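Local coordinates for endonuclease V (PDB 3GOC) that nicks DNA at the second phosphodiester bond 3' to a deoxyinosine, a magnesium-dependent step in the repair of deaminated bases, at the interface of chains A and B. Coordinates in Å, arbitrary orientation; residue numbers count along the deposited sequence, not the author numbering. Chains: chain A/B, Endonuclease V.

Contact 1: the interface of chains A and B. Residues chain A 160, 194; chain B 26-27.
A:Asp194, in the first turn of helix 193-202 with a helical backbone (phi -61°), faces B:Arg27, the last residue of the short 3-10 helix 25-27 of the other chain. The two side chains cross obliquely, and the methylene CG in the aliphatic stem of B:Arg27 lies over the face of the A:Asp194 carboxylate. OD1 of A:Asp194 lies 3.8 Å from CG of B:Arg27, and its carboxylate carbon CG stands 4.0 Å from that same methylene. This is van der Waals packing rather than charge pairing: NE of B:Arg27 is 5.0 Å from OD1 of A:Asp194, and the carboxylate and guanidinium planes are turned 34° apart. The arginine chain bends at chi3 (62°), and the guanidinium runs on toward A:Ala160 at the start of strand 160-165. There the methyl CB of A:Ala160 comes within 4.3 Å of NH1 of B:Arg27, a loose contact at the margin of the patch. The opposite charges of A:Asp194 and B:Arg27 may still attract weakly over the gap. Two waters tie the two chains together beside this contact. Water 1 joins the backbone carbonyl O of A:Asp194 to the NE of B:Arg27, so NE reaches the backbone of helix 193-202 by way of a water. Water 2 links the carboxylate to the backbone of the 3-10 helix. The two copies do not meet with exact two-fold symmetry, and the pairing may be one made by the crystal. Water 2 sits 2.6 Å from OD2 of A:Asp194 and 3.0 Å from the carbonyl O of B:Gly26.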
loop_
_atom_site.group_PDB
_atom_site.type_symbol
_atom_site.label_atom_id
_atom_site.label_comp_id
_atom_site.label_asym_id
_atom_site.label_seq_id
_atom_site.Cartn_x
_atom_site.Cartn_y
_atom_site.Cartn_z
ATOM N N ALA A 160 7.241 4.900 -9.439
ATOM C CA ALA A 160 8.488 5.015 -8.709
ATOM C C ALA A 160 9.664 5.126 -9.668
ATOM O O ALA A 160 9.537 4.887 -10.872
ATOM C CB ALA A 160 8.672 3.797 -7.798
ATOM N N ASP A 194 10.117 -3.007 -2.321
ATOM C CA ASP A 194 8.743 -3.159 -2.777
ATOM C C ASP A 194 7.785 -2.985 -1.602
ATOM O O ASP A 194 6.775 -2.290 -1.717
ATOM C CB ASP A 194 8.533 -4.532 -3.425
ATOM C CG ASP A 194 8.961 -4.560 -4.875
ATOM O OD1 ASP A 194 9.391 -3.508 -5.397
ATOM O OD2 ASP A 194 8.866 -5.638 -5.508
ATOM N N GLY B 26 5.323 -5.793 -12.001
ATOM C CA GLY B 26 6.383 -6.448 -11.248
ATOM C C GLY B 26 6.172 -6.412 -9.750
ATOM O O GLY B 26 6.848 -7.116 -8.997
ATOM N N ARG B 27 5.225 -5.593 -9.309
ATOM C CA ARG B 27 4.936 -5.475 -7.889
ATOM C C ARG B 27 3.717 -6.295 -7.461
ATOM O O ARG B 27 3.285 -6.243 -6.309
ATOM C CB ARG B 27 4.800 -3.989 -7.527
ATOM C CG ARG B 27 6.168 -3.312 -7.407
ATOM C CD ARG B 27 6.166 -1.823 -7.740
ATOM N NE ARG B 27 5.331 -1.025 -6.850
ATOM C CZ ARG B 27 5.068 0.264 -7.048
ATOM N NH1 ARG B 27 5.583 0.892 -8.099
ATOM N NH2 ARG B 27 4.280 0.919 -6.207
HETATM O O HOH W 1 5.297 -2.398 -3.983
HETATM O O HOH W 2 9.472 -5.903 -8.042
#

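Contact 2: the interface of chains A and B. Residues chain A 158-160, 174; chain B 23-24, 27.
B:Arg27 grips the carbonyl oxygen of A:Gly158 end-on, a contact between two copies of this endonuclease V family enzyme that may come from crystal packing. NH1 of B:Arg27 donates to O of A:Gly158 at 2.9 Å, approaching nearly along the C=O axis, while NH2 of B:Arg27 reaches the same O at 3.1 Å in the carbonyl plane, on a lone pair. The oxygen lies only 7° out of the guanidinium plane. Beside this fork, B:Glu23 uses the syn lone pair of OE1 to accept the backbone N-H of A:Ala160 at 2.7 Å, with 152° at the hydrogen. B:Glu23 gets there from the end of helix 14-24 fully stretched: CG is anti to the backbone N (chi1 178°) and the chain stays extended beyond it. Its other oxygen, OE2, takes two waters, one shared with the hydroxyl OG of A:Ser159 and the other with the carbonyl O of A:Ala160. Further out, B:Glu23 OE1 sits at the edge of the guanidinium, in its plane, 3.8 Å from NH1 of B:Arg27, a salt bridge within chain B that should help set the arginine's direction. B:Leu24 lays its methyl CD2 over one guanidinium face, toward the rim. With an alanine in place of B:Arg27, the carbonyl of A:Gly158 would probably lose both donors and the carboxylate of B:Glu23 its charged neighbour.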
loop_
_atom_site.group_PDB
_atom_site.type_symbol
_atom_site.label_atom_id
_atom_site.label_comp_id
_atom_site.label_asym_id
_atom_site.label_seq_id
_atom_site.Cartn_x
_atom_site.Cartn_y
_atom_site.Cartn_z
ATOM N N GLY A 158 1.719 5.893 -7.312
ATOM C CA GLY A 158 2.183 4.517 -7.360
ATOM C C GLY A 158 3.470 4.378 -8.157
ATOM O O GLY A 158 4.233 3.428 -7.968
ATOM N N SER A 159 3.703 5.328 -9.058
ATOM C CA SER A 159 4.899 5.339 -9.890
ATOM C C SER A 159 6.149 5.537 -9.036
ATOM O O SER A 159 6.129 6.264 -8.041
ATOM C CB SER A 159 4.823 6.473 -10.915
ATOM O OG SER A 159 3.684 6.347 -11.748
ATOM N N ALA A 160 7.241 4.900 -9.439
ATOM C CA ALA A 160 8.488 5.015 -8.709
ATOM C C ALA A 160 9.664 5.126 -9.668
ATOM O O ALA A 160 9.537 4.887 -10.872
ATOM C CB ALA A 160 8.672 3.797 -7.798
ATOM N N LEU A 174 9.068 7.991 -4.897
ATOM C CA LEU A 174 7.740 7.404 -5.031
ATOM C C LEU A 174 6.644 8.448 -5.137
ATOM O O LEU A 174 6.551 9.343 -4.299
ATOM C CB LEU A 174 7.456 6.514 -3.819
ATOM C CG LEU A 174 6.097 5.816 -3.766
ATOM C CD1 LEU A 174 6.026 4.756 -4.858
ATOM C CD2 LEU A 174 5.906 5.172 -2.394
ATOM N N GLU B 23 5.408 -1.285 -15.295
ATOM C CA GLU B 23 6.097 -0.938 -14.064
ATOM C C GLU B 23 5.446 -1.573 -12.842
ATOM O O GLU B 23 6.132 -2.134 -11.988
ATOM C CB GLU B 23 6.138 0.573 -13.860
ATOM C CG GLU B 23 6.819 0.943 -12.557
ATOM C CD GLU B 23 6.622 2.389 -12.154
ATOM O OE1 GLU B 23 7.124 2.753 -11.076
ATOM O OE2 GLU B 23 5.977 3.150 -12.903
ATOM N N LEU B 24 4.123 -1.478 -12.758
ATOM C CA LEU B 24 3.395 -2.024 -11.617
ATOM C C LEU B 24 3.231 -3.543 -11.635
ATOM O O LEU B 24 3.088 -4.165 -10.581
ATOM C CB LEU B 24 2.014 -1.366 -11.509
ATOM C CG LEU B 24 1.966 0.156 -11.348
ATOM C CD1 LEU B 24 0.529 0.600 -11.156
ATOM C CD2 LEU B 24 2.817 0.587 -10.161
ATOM N N ARG B 27 5.225 -5.593 -9.309
ATOM C CA ARG B 27 4.936 -5.475 -7.889
ATOM C C ARG B 27 3.717 -6.295 -7.461
ATOM O O ARG B 27 3.285 -6.243 -6.309
ATOM C CB ARG B 27 4.800 -3.989 -7.527
ATOM C CG ARG B 27 6.168 -3.312 -7.407
ATOM C CD ARG B 27 6.166 -1.823 -7.740
ATOM N NE ARG B 27 5.331 -1.025 -6.850
ATOM C CZ ARG B 27 5.068 0.264 -7.048
ATOM N NH1 ARG B 27 5.583 0.892 -8.099
ATOM N NH2 ARG B 27 4.280 0.919 -6.207
HETATM O O HOH W 3 7.800 5.438 -12.851
HETATM O O HOH W 4 3.307 3.911 -12.804
#

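Contact 1 and contact 2 are neighbouring pieces of one A-B interface, their C-alpha centres about 5 Å apart, and they share A:Ala160 and B:Arg27. The arginine's stem is used mainly in contact 1, its guanidinium mainly in contact 2. Chain B supplies the end of helix 14-24 and the 3-10 helix 25-27; chain A supplies helix 193-202 in contact 1, the start of strand 160-165 in both and the segment before it in contact 2. The direct hydrogen bonds described lie in contact 2, water bridges in both. Different elements meet from each copy, and the structure alone does not show whether this dimer forms in solution.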